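Local coordinates for protein carbohydrate oxidase (Microdochium nivale, PDB 3RJA) that oxidises the C1 hydroxyl of mono-, oligo- and polysaccharides to lactones with bound FAD, passing the electrons to oxygen to give hydrogen peroxide, at residues K228-V233 against D332-F337; M424-A429 against F463-A468; V441-N446 against Q467-V472. All coordinates share one frame; numbering follows the deposited sequence.

Contact 1. Residues K228-V233 against D332-F337; sequences KGIEAV and DAVKNF. With ZN (zinc ion), chain F.
Ile230 meets Val334 and Phe337 between two helices, and the contact is wholly apolar. Ile230 CG2 lies 3.8 Å from Val334 CG2. The two side chains run past each other in opposite directions. Val334 sends CG2 across because that methyl stands anti to its backbone N, while CG1 sits between N and the carbonyl carbon (chi1 62°). The same Val334 methyl also approaches CB and CD1 of Ile230, so one methyl rests against both arms of the isoleucine. Ile230 CG1 is anti to the carbonyl carbon (chi1 -64°), which carries CD1 to the Phe337 ring. There CD1 comes within 4.4 Å of Phe337 CE1, a looser touch at an oblique approach. The next residue, Glu231, binds a zinc ion through OE2 at 1.9 Å; Asp235 is a second ligand. The contact joins helix 223-239 to the first turns of helix 332-345. Trp220 and Ile329 add to the packing around Ile230. Phe337 also stacks on Trp409 of helix 403-414 and meets Tyr355 of strand 352-359 edge-to-face.

Contact 2. Residues M424-A429 against F463-A468; sequences MYINYA and FYYPQA. With FAD (flavin-adenine dinucleotide), chain B.
Ile426 of 424-429 meets Tyr465 and Gln467 of 463-468 between two irregular backbones, the second of which makes a type I beta turn from Tyr465 to Ala468. Both belong to the berberine and berberine-like region of this FAD-linked oxidase, and the first lines the flavin pocket. Ile426 CD1 lies 3.4 Å from Tyr465 OH and meets that ring at its edge, near the plane. The two side chains come from opposite directions. Ile426 CG1 is anti to the backbone N (chi1 -163°) and the chain stays extended, which carries CD1 to the Tyr465 hydroxyl. The same methyl also lies near Gln467 O. Tyr465 OH has its polar partner elsewhere, a hydrogen bond with Ser192 OG. Its ring is covered on both sides: Ala468 N sits over the centre of one face, and FAD O3B lies above the opposite face, toward the rim. Tyr442 and Tyr443 of helix 435-443 pack on Ile426 as well.

Tyr425 and Asn427, on either side of Ile426 in sequence, hydrogen-bond to the cofactor. Tyr425 OH donates to FAD O2 at 2.6 Å, with that oxygen at the edge of the ring and near its plane. Asn427 ND2 donates to Tyr425 OH at 3.1 Å, nearly straight at 164° and within 7° of the amide plane. Gly145 N is also hydrogen-bonded to this hydroxyl, which helps fix its position against the flavin. Tyr428 reaches the isoalloxazine with CE1, 3.6 Å from FAD N1, and also touches the bound substrate analogue. The CB of Asn427 lies over one face of Tyr425, toward the rim. At the ribityl chain, FAD O4' donates to Asn427 OD1 at 2.8 Å.

Contact 3. Residues V441-N446 against Q467-V472; sequences VYYGEN and QAVRPV
Gln467 OE1 accepts a 2.7 Å hydrogen bond from Tyr442 OH, which in turn accepts a bond from Asp430 N. The oxygen lies at the edge of the tyrosine ring, in its plane. The hydroxyl approaches at a C=O...donor angle of 131°, tilted 32° from the carbonyl plane. The side chains cross nearly at a right angle. Gln467 is extended beyond CG, so its amide reaches the ring's far end. Its NE2 bonds to Asp430 O and Met433 O, which fixes the amide's rotation. Replacing Tyr442 by a phenylalanine would probably leave Gln467 OE1 and Asp430 N without this hydroxyl partner.

Tyr443 meets Val469 instead. Val469 CG2 lies 3.5 Å from Tyr443 CE2, with an oblique approach to the ring. The valine's rotation (chi1 166°) sets CG2 beside the backbone N and against Tyr443. One water ties Tyr443 OH, at 2.7 Å, to Gln467 O, at 2.8 Å; it donates to the carbonyl. Helix 435-443 thus holds the loop 467-472 through two adjacent tyrosines. Gln467 is a buried amide with partners at both OE1 and NE2, beside an apolar touch at Val469.

All three contacts are largely buried, though Val334 in contact 1 is partly exposed. The centre of contact 1 lies about 25 Å from that of the chain, those of contacts 3 and 2 about 17 Å and 11 Å. Contact 1 joins two regular helices through aliphatic and aromatic carbon, with exposed charges and a zinc ion at its margins. Contacts 2 and 3 have centres about 9 Å apart and share Gln467 and Ala468. The main chain also connects them: Met424 N and Val441 O are 2.9 Å apart, a probable hydrogen bond. Contact 2 borders the flavin, whereas contact 3 grips the following chain by direct and water-mediated bonds. Contact 1 touches neither.

Contact 1. Residues K228-V233 against D332-F337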
loop_
_atom_site.group_PDB
_atom_site.type_symbol
_atom_site.label_atom_id
_atom_site.label_comp_id
_atom_site.label_asym_id
_atom_site.label_seq_id
_atom_site.Cartn_x
_atom_site.Cartn_y
_atom_site.Cartn_z
ATOM N N LYS A 228 1.650 -9.986 27.187
ATOM C CA LYS A 228 0.358 -10.652 27.365
ATOM C C LYS A 228 -0.722 -10.088 26.439
ATOM O O LYS A 228 -1.603 -10.819 26.020
ATOM C CB LYS A 228 -0.137 -10.544 28.814
ATOM C CG LYS A 228 0.637 -11.353 29.861
ATOM C CD LYS A 228 -0.073 -11.233 31.236
ATOM C CE LYS A 228 0.886 -11.176 32.453
ATOM N NZ LYS A 228 1.792 -12.367 32.595
ATOM N N GLY A 229 -0.674 -8.785 26.153
ATOM C CA GLY A 229 -1.705 -8.158 25.340
ATOM C C GLY A 229 -1.559 -8.550 23.876
ATOM O O GLY A 229 -2.525 -8.929 23.233
ATOM N N ILE A 230 -0.339 -8.479 23.359
ATOM C CA ILE A 230 -0.082 -8.895 21.997
ATOM C C ILE A 230 -0.393 -10.382 21.795
ATOM O O ILE A 230 -0.926 -10.746 20.748
ATOM C CB ILE A 230 1.367 -8.564 21.535
ATOM C CG1 ILE A 230 1.575 -7.046 21.519
ATOM C CG2 ILE A 230 1.652 -9.217 20.124
ATOM C CD1 ILE A 230 3.042 -6.619 21.601
ATOM N N GLU A 231 -0.093 -11.230 22.790
ATOM C CA GLU A 231 -0.434 -12.669 22.690
ATOM C C GLU A 231 -1.958 -12.781 22.580
ATOM O O GLU A 231 -2.485 -13.507 21.734
ATOM C CB GLU A 231 0.090 -13.475 23.918
ATOM C CG GLU A 231 -0.726 -14.806 24.218
ATOM C CD GLU A 231 -0.195 -15.991 23.383
ATOM O OE1 GLU A 231 0.939 -15.880 22.861
ATOM O OE2 GLU A 231 -0.891 -17.021 23.238
ATOM N N ALA A 232 -2.672 -12.054 23.435
ATOM C CA ALA A 232 -4.137 -12.145 23.471
ATOM C C ALA A 232 -4.760 -11.677 22.151
ATOM O O ALA A 232 -5.736 -12.244 21.668
ATOM C CB ALA A 232 -4.706 -11.327 24.672
ATOM N N VAL A 233 -4.184 -10.642 21.555
ATOM C CA VAL A 233 -4.730 -10.130 20.292
ATOM C C VAL A 233 -4.470 -11.150 19.184
ATOM O O VAL A 233 -5.344 -11.379 18.354
ATOM C CB VAL A 233 -4.176 -8.739 19.937
ATOM C CG1 VAL A 233 -4.721 -8.261 18.554
ATOM C CG2 VAL A 233 -4.516 -7.714 21.063
ATOM N N ASP A 332 9.969 -16.015 20.764
ATOM C CA ASP A 332 11.033 -15.056 20.962
ATOM C C ASP A 332 10.825 -13.765 20.172
ATOM O O ASP A 332 11.316 -12.719 20.593
ATOM C CB ASP A 332 12.384 -15.687 20.664
ATOM C CG ASP A 332 12.851 -16.591 21.790
ATOM O OD1 ASP A 332 12.358 -16.435 22.930
ATOM O OD2 ASP A 332 13.703 -17.461 21.533
ATOM N N ALA A 333 10.081 -13.842 19.065
ATOM C CA ALA A 333 9.791 -12.669 18.222
ATOM C C ALA A 333 9.102 -11.556 19.018
ATOM O O ALA A 333 9.571 -10.413 19.052
ATOM C CB ALA A 333 8.958 -13.063 16.992
ATOM N N VAL A 334 8.013 -11.894 19.691
ATOM C CA VAL A 334 7.305 -10.887 20.462
ATOM C C VAL A 334 8.117 -10.458 21.695
ATOM O O VAL A 334 8.112 -9.280 22.081
ATOM C CB VAL A 334 5.858 -11.305 20.842
ATOM C CG1 VAL A 334 5.841 -12.589 21.769
ATOM C CG2 VAL A 334 5.120 -10.114 21.472
ATOM N N LYS A 335 8.831 -11.405 22.292
ATOM C CA LYS A 335 9.712 -11.085 23.408
ATOM C C LYS A 335 10.734 -10.044 22.976
ATOM O O LYS A 335 10.917 -9.049 23.661
ATOM C CB LYS A 335 10.407 -12.354 23.954
ATOM C CG LYS A 335 11.121 -12.123 25.323
ATOM C CD LYS A 335 12.018 -13.332 25.706
ATOM C CE LYS A 335 11.303 -14.680 25.436
ATOM N NZ LYS A 335 12.086 -15.897 25.821
ATOM N N ASN A 336 11.385 -10.274 21.830
ATOM C CA ASN A 336 12.421 -9.367 21.332
ATOM C C ASN A 336 11.766 -8.059 20.919
ATOM O O ASN A 336 12.306 -6.996 21.174
ATOM C CB ASN A 336 13.160 -9.971 20.121
ATOM C CG ASN A 336 13.926 -11.229 20.469
ATOM O OD1 ASN A 336 14.143 -11.512 21.645
ATOM N ND2 ASN A 336 14.340 -11.997 19.451
ATOM N N PHE A 337 10.596 -8.144 20.294
ATOM C CA PHE A 337 9.876 -6.944 19.856
ATOM C C PHE A 337 9.598 -6.005 21.038
ATOM O O PHE A 337 9.875 -4.812 20.978
ATOM C CB PHE A 337 8.563 -7.325 19.150
ATOM C CG PHE A 337 7.733 -6.138 18.727
ATOM C CD1 PHE A 337 6.819 -5.555 19.602
ATOM C CD2 PHE A 337 7.859 -5.617 17.456
ATOM C CE1 PHE A 337 6.035 -4.460 19.221
ATOM C CE2 PHE A 337 7.080 -4.516 17.065
ATOM C CZ PHE A 337 6.171 -3.947 17.947
HETATM ZN ZN ZN F . -2.700 -17.374 23.853
#

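Contact 2. Residues M424-A429 against F463-A468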
loop_
_atom_site.group_PDB
_atom_site.type_symbol
_atom_site.label_atom_id
_atom_site.label_comp_id
_atom_site.label_asym_id
_atom_site.label_seq_id
_atom_site.Cartn_x
_atom_site.Cartn_y
_atom_site.Cartn_z
ATOM N N MET A 424 8.172 -9.113 3.592
ATOM C CA MET A 424 8.038 -7.662 3.675
ATOM C C MET A 424 7.068 -7.207 2.599
ATOM O O MET A 424 6.942 -7.843 1.573
ATOM C CB MET A 424 9.415 -6.977 3.510
ATOM C CG MET A 424 10.320 -7.232 4.716
ATOM S SD MET A 424 11.892 -6.381 4.647
ATOM C CE MET A 424 12.318 -6.386 6.379
ATOM N N TYR A 425 6.408 -6.081 2.837
ATOM C CA TYR A 425 5.315 -5.589 1.960
ATOM C C TYR A 425 5.787 -4.392 1.139
ATOM O O TYR A 425 6.070 -3.322 1.699
ATOM C CB TYR A 425 4.140 -5.232 2.870
ATOM C CG TYR A 425 2.869 -4.632 2.280
ATOM C CD1 TYR A 425 2.193 -5.235 1.218
ATOM C CD2 TYR A 425 2.291 -3.513 2.868
ATOM C CE1 TYR A 425 0.986 -4.678 0.730
ATOM C CE2 TYR A 425 1.097 -2.970 2.410
ATOM C CZ TYR A 425 0.443 -3.565 1.336
ATOM O OH TYR A 425 -0.745 -3.007 0.851
ATOM N N ILE A 426 5.894 -4.565 -0.190
ATOM C CA ILE A 426 6.430 -3.503 -1.060
ATOM C C ILE A 426 5.519 -2.241 -1.119
ATOM O O ILE A 426 5.955 -1.204 -1.612
ATOM C CB ILE A 426 6.713 -4.043 -2.495
ATOM C CG1 ILE A 426 7.662 -3.081 -3.275
ATOM C CG2 ILE A 426 5.391 -4.323 -3.220
ATOM C CD1 ILE A 426 8.026 -3.573 -4.683
ATOM N N ASN A 427 4.261 -2.302 -0.647
ATOM C CA ASN A 427 3.514 -1.008 -0.475
ATOM C C ASN A 427 4.054 -0.159 0.702
ATOM O O ASN A 427 3.769 1.042 0.802
ATOM C CB ASN A 427 1.999 -1.189 -0.380
ATOM C CG ASN A 427 1.315 -1.125 -1.750
ATOM O OD1 ASN A 427 1.903 -0.655 -2.752
ATOM N ND2 ASN A 427 0.084 -1.620 -1.810
ATOM N N TYR A 428 4.878 -0.781 1.543
ATOM C CA TYR A 428 5.695 -0.034 2.488
ATOM C C TYR A 428 7.157 -0.146 2.048
ATOM O O TYR A 428 8.004 -0.708 2.763
ATOM C CB TYR A 428 5.493 -0.556 3.908
ATOM C CG TYR A 428 4.076 -0.509 4.422
ATOM C CD1 TYR A 428 3.182 0.469 3.960
ATOM C CD2 TYR A 428 3.634 -1.403 5.422
ATOM C CE1 TYR A 428 1.888 0.550 4.429
ATOM C CE2 TYR A 428 2.303 -1.337 5.897
ATOM C CZ TYR A 428 1.447 -0.339 5.386
ATOM O OH TYR A 428 0.148 -0.191 5.813
ATOM N N ALA A 429 7.428 0.339 0.826
ATOM C CA ALA A 429 8.713 0.085 0.147
ATOM C C ALA A 429 9.926 0.579 0.960
ATOM O O ALA A 429 9.981 1.741 1.414
ATOM C CB ALA A 429 8.727 0.730 -1.236
ATOM N N PHE A 463 11.093 -1.067 -17.677
ATOM C CA PHE A 463 10.450 -0.434 -16.534
ATOM C C PHE A 463 11.284 -0.532 -15.257
ATOM O O PHE A 463 10.751 -0.407 -14.160
ATOM C CB PHE A 463 9.059 -1.027 -16.309
ATOM C CG PHE A 463 8.129 -0.866 -17.487
ATOM C CD1 PHE A 463 7.721 0.405 -17.908
ATOM C CD2 PHE A 463 7.610 -1.989 -18.135
ATOM C CE1 PHE A 463 6.839 0.555 -18.991
ATOM C CE2 PHE A 463 6.710 -1.848 -19.213
ATOM C CZ PHE A 463 6.338 -0.571 -19.648
ATOM N N TYR A 464 12.595 -0.728 -15.407
ATOM C CA TYR A 464 13.506 -0.926 -14.273
ATOM C C TYR A 464 13.354 0.042 -13.107
ATOM O O TYR A 464 13.183 1.268 -13.289
ATOM C CB TYR A 464 14.943 -0.792 -14.744
ATOM C CG TYR A 464 15.967 -0.793 -13.622
ATOM C CD1 TYR A 464 16.399 -1.993 -13.036
ATOM C CD2 TYR A 464 16.500 0.404 -13.147
ATOM C CE1 TYR A 464 17.366 -1.995 -12.002
ATOM C CE2 TYR A 464 17.453 0.419 -12.111
ATOM C CZ TYR A 464 17.879 -0.772 -11.547
ATOM O OH TYR A 464 18.805 -0.737 -10.531
ATOM N N TYR A 465 13.467 -0.526 -11.910
ATOM C CA TYR A 465 13.777 0.241 -10.727
ATOM C C TYR A 465 14.518 -0.701 -9.781
ATOM O O TYR A 465 14.482 -1.924 -9.974
ATOM C CB TYR A 465 12.505 0.856 -10.103
ATOM C CG TYR A 465 11.442 -0.105 -9.544
ATOM C CD1 TYR A 465 10.491 -0.711 -10.386
ATOM C CD2 TYR A 465 11.342 -0.357 -8.166
ATOM C CE1 TYR A 465 9.496 -1.581 -9.863
ATOM C CE2 TYR A 465 10.341 -1.212 -7.636
ATOM C CZ TYR A 465 9.407 -1.804 -8.485
ATOM O OH TYR A 465 8.389 -2.651 -7.968
ATOM N N PRO A 466 15.169 -0.153 -8.746
ATOM C CA PRO A 466 16.116 -1.029 -8.048
ATOM C C PRO A 466 15.512 -2.211 -7.271
ATOM O O PRO A 466 16.273 -3.082 -6.812
ATOM C CB PRO A 466 16.861 -0.064 -7.093
ATOM C CG PRO A 466 16.783 1.256 -7.783
ATOM C CD PRO A 466 15.355 1.262 -8.363
ATOM N N GLN A 467 14.189 -2.271 -7.109
ATOM C CA GLN A 467 13.612 -3.464 -6.487
ATOM C C GLN A 467 12.560 -4.113 -7.376
ATOM O O GLN A 467 11.660 -4.806 -6.888
ATOM C CB GLN A 467 13.118 -3.218 -5.039
ATOM C CG GLN A 467 14.242 -2.719 -4.100
ATOM C CD GLN A 467 13.796 -2.331 -2.687
ATOM O OE1 GLN A 467 12.638 -2.001 -2.438
ATOM N NE2 GLN A 467 14.761 -2.349 -1.746
ATOM N N ALA A 468 12.690 -3.892 -8.688
ATOM C CA ALA A 468 11.958 -4.671 -9.685
ATOM C C ALA A 468 12.419 -6.116 -9.595
ATOM O O ALA A 468 13.590 -6.384 -9.298
ATOM C CB ALA A 468 12.228 -4.126 -11.130
HETATM P PA FAD B . 3.571 5.742 -6.810
HETATM O O1A FAD B . 3.026 6.673 -7.860
HETATM O O2A FAD B . 4.787 6.250 -6.079
HETATM O O5B FAD B . 3.931 4.338 -7.499
HETATM C C5B FAD B . 4.216 3.206 -6.685
HETATM C C4B FAD B . 4.770 2.085 -7.581
HETATM O O4B FAD B . 3.765 1.670 -8.506
HETATM C C3B FAD B . 5.970 2.527 -8.416
HETATM O O3B FAD B . 6.787 1.384 -8.685
HETATM C C2B FAD B . 5.295 2.952 -9.716
HETATM O O2B FAD B . 6.110 2.982 -10.864
HETATM C C1B FAD B . 4.204 1.896 -9.819
HETATM N N9A FAD B . 3.086 2.399 -10.612
HETATM C C8A FAD B . 2.427 3.618 -10.493
HETATM N N7A FAD B . 1.457 3.643 -11.446
HETATM C C5A FAD B . 1.479 2.485 -12.125
HETATM C C6A FAD B . 0.707 2.012 -13.191
HETATM N N6A FAD B . -0.293 2.759 -13.710
HETATM N N1A FAD B . 0.975 0.741 -13.670
HETATM C C2A FAD B . 2.012 -0.019 -13.138
HETATM N N3A FAD B . 2.802 0.461 -12.113
HETATM C C4A FAD B . 2.515 1.697 -11.616
HETATM N N1 FAD B . -0.755 1.155 2.037
HETATM C C2 FAD B . -1.744 0.239 2.413
HETATM O O2 FAD B . -1.754 -0.920 1.981
HETATM N N3 FAD B . -2.757 0.704 3.247
HETATM C C4 FAD B . -2.926 2.018 3.641
HETATM O O4 FAD B . -3.931 2.373 4.297
HETATM C C4X FAD B . -1.817 2.947 3.261
HETATM N N5 FAD B . -1.873 4.222 3.607
HETATM C C5X FAD B . -0.926 5.126 3.185
HETATM C C6 FAD B . -1.053 6.506 3.487
HETATM C C7 FAD B . -0.182 7.438 2.954
HETATM C C7M FAD B . -0.319 8.935 3.303
HETATM C C8 FAD B . 0.768 7.015 1.994
HETATM C C8M FAD B . 1.728 8.002 1.361
HETATM C C9 FAD B . 0.949 5.664 1.738
HETATM C C9A FAD B . 0.095 4.696 2.304
HETATM N N10 FAD B . 0.162 3.327 1.952
HETATM C C10 FAD B . -0.730 2.410 2.487
HETATM C "C1'" FAD B . 1.253 2.862 1.033
HETATM C "C2'" FAD B . 0.747 2.788 -0.401
HETATM O "O2'" FAD B . -0.097 1.652 -0.543
HETATM C "C3'" FAD B . 1.913 2.628 -1.351
HETATM O "O3'" FAD B . 2.866 3.645 -1.127
HETATM C "C4'" FAD B . 1.405 2.651 -2.802
HETATM O "O4'" FAD B . 2.296 1.943 -3.608
HETATM C "C5'" FAD B . 1.209 4.081 -3.312
HETATM O "O5'" FAD B . 0.721 4.049 -4.625
HETATM P P FAD B . 0.931 5.357 -5.565
HETATM O O1P FAD B . 0.252 5.162 -6.888
HETATM O O2P FAD B . 0.453 6.603 -4.818
HETATM O O3P FAD B . 2.529 5.369 -5.641
#

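Contact 3. Residues V441-N446 against Q467-V472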
loop_
_atom_site.group_PDB
_atom_site.type_symbol
_atom_site.label_atom_id
_atom_site.label_comp_id
_atom_site.label_asym_id
_atom_site.label_seq_id
_atom_site.Cartn_x
_atom_site.Cartn_y
_atom_site.Cartn_z
ATOM N N VAL A 441 12.149 -11.004 -0.222
ATOM C CA VAL A 441 11.247 -10.832 0.923
ATOM C C VAL A 441 9.897 -10.248 0.515
ATOM O O VAL A 441 8.885 -10.528 1.176
ATOM C CB VAL A 441 11.893 -10.025 2.101
ATOM C CG1 VAL A 441 13.090 -10.776 2.668
ATOM C CG2 VAL A 441 12.304 -8.579 1.665
ATOM N N TYR A 442 9.864 -9.449 -0.568
ATOM C CA TYR A 442 8.596 -8.847 -1.010
ATOM C C TYR A 442 7.650 -9.861 -1.668
ATOM O O TYR A 442 6.421 -9.669 -1.656
ATOM C CB TYR A 442 8.812 -7.693 -2.015
ATOM C CG TYR A 442 9.390 -6.363 -1.502
ATOM C CD1 TYR A 442 9.176 -5.890 -0.209
ATOM C CD2 TYR A 442 10.119 -5.560 -2.379
ATOM C CE1 TYR A 442 9.724 -4.635 0.203
ATOM C CE2 TYR A 442 10.679 -4.370 -1.991
ATOM C CZ TYR A 442 10.473 -3.895 -0.719
ATOM O OH TYR A 442 11.018 -2.674 -0.451
ATOM N N TYR A 443 8.211 -10.918 -2.278
ATOM C CA TYR A 443 7.404 -11.801 -3.104
ATOM C C TYR A 443 7.375 -13.292 -2.710
ATOM O O TYR A 443 6.650 -14.036 -3.317
ATOM C CB TYR A 443 7.761 -11.630 -4.582
ATOM C CG TYR A 443 7.509 -10.230 -5.100
ATOM C CD1 TYR A 443 6.214 -9.675 -5.086
ATOM C CD2 TYR A 443 8.568 -9.438 -5.566
ATOM C CE1 TYR A 443 5.985 -8.351 -5.546
ATOM C CE2 TYR A 443 8.342 -8.131 -6.011
ATOM C CZ TYR A 443 7.056 -7.605 -6.001
ATOM O OH TYR A 443 6.851 -6.336 -6.471
ATOM N N GLY A 444 8.156 -13.702 -1.706
ATOM C CA GLY A 444 7.991 -15.022 -1.067
ATOM C C GLY A 444 7.925 -16.169 -2.061
ATOM O O GLY A 444 8.776 -16.265 -2.966
ATOM N N GLU A 445 6.893 -16.999 -1.934
ATOM C CA GLU A 445 6.772 -18.219 -2.764
ATOM C C GLU A 445 6.438 -17.912 -4.235
ATOM O O GLU A 445 6.494 -18.799 -5.082
ATOM C CB GLU A 445 5.755 -19.215 -2.157
ATOM C CG GLU A 445 4.293 -18.704 -2.091
ATOM C CD GLU A 445 3.293 -19.744 -1.572
ATOM O OE1 GLU A 445 2.953 -19.734 -0.368
ATOM O OE2 GLU A 445 2.813 -20.558 -2.379
ATOM N N ASN A 446 6.095 -16.653 -4.539
ATOM C CA ASN A 446 5.695 -16.286 -5.905
ATOM C C ASN A 446 6.814 -15.682 -6.760
ATOM O O ASN A 446 6.620 -15.413 -7.949
ATOM C CB ASN A 446 4.498 -15.335 -5.857
ATOM C CG ASN A 446 3.208 -16.041 -5.471
ATOM O OD1 ASN A 446 3.053 -17.248 -5.713
ATOM N ND2 ASN A 446 2.263 -15.293 -4.883
ATOM N N GLN A 467 14.189 -2.271 -7.109
ATOM C CA GLN A 467 13.612 -3.464 -6.487
ATOM C C GLN A 467 12.560 -4.113 -7.376
ATOM O O GLN A 467 11.660 -4.806 -6.888
ATOM C CB GLN A 467 13.118 -3.218 -5.039
ATOM C CG GLN A 467 14.242 -2.719 -4.100
ATOM C CD GLN A 467 13.796 -2.331 -2.687
ATOM O OE1 GLN A 467 12.638 -2.001 -2.438
ATOM N NE2 GLN A 467 14.761 -2.349 -1.746
ATOM N N ALA A 468 12.690 -3.892 -8.688
ATOM C CA ALA A 468 11.958 -4.671 -9.685
ATOM C C ALA A 468 12.419 -6.116 -9.595
ATOM O O ALA A 468 13.590 -6.384 -9.298
ATOM C CB ALA A 468 12.228 -4.126 -11.130
ATOM N N VAL A 469 11.504 -7.037 -9.871
ATOM C CA VAL A 469 11.823 -8.442 -10.063
ATOM C C VAL A 469 12.815 -8.590 -11.249
ATOM O O VAL A 469 12.663 -7.919 -12.264
ATOM C CB VAL A 469 10.495 -9.210 -10.315
ATOM C CG1 VAL A 469 10.730 -10.582 -10.860
ATOM C CG2 VAL A 469 9.655 -9.297 -9.002
ATOM N N ARG A 470 13.835 -9.441 -11.125
ATOM C CA ARG A 470 14.719 -9.720 -12.281
ATOM C C ARG A 470 14.026 -10.581 -13.343
ATOM O O ARG A 470 13.340 -11.534 -12.993
ATOM C CB ARG A 470 16.014 -10.430 -11.865
ATOM C CG ARG A 470 16.950 -9.627 -11.020
ATOM C CD ARG A 470 18.340 -10.322 -10.879
ATOM N NE ARG A 470 19.183 -9.558 -9.963
ATOM C CZ ARG A 470 19.850 -8.461 -10.308
ATOM N NH1 ARG A 470 19.780 -7.995 -11.553
ATOM N NH2 ARG A 470 20.592 -7.824 -9.409
ATOM N N PRO A 471 14.195 -10.230 -14.640
ATOM C CA PRO A 471 13.790 -11.117 -15.725
ATOM C C PRO A 471 14.705 -12.353 -15.754
ATOM O O PRO A 471 15.913 -12.223 -15.953
ATOM C CB PRO A 471 14.023 -10.274 -16.987
ATOM C CG PRO A 471 15.021 -9.266 -16.590
ATOM C CD PRO A 471 14.789 -8.979 -15.140
ATOM N N VAL A 472 14.127 -13.526 -15.526
ATOM C CA VAL A 472 14.877 -14.789 -15.600
ATOM C C VAL A 472 14.109 -15.778 -16.479
ATOM O O VAL A 472 13.074 -16.304 -16.065
ATOM C CB VAL A 472 15.115 -15.409 -14.200
ATOM C CG1 VAL A 472 16.075 -16.594 -14.304
ATOM C CG2 VAL A 472 15.670 -14.372 -13.245
HETATM O O HOH W 1 9.014 -5.216 -7.542
#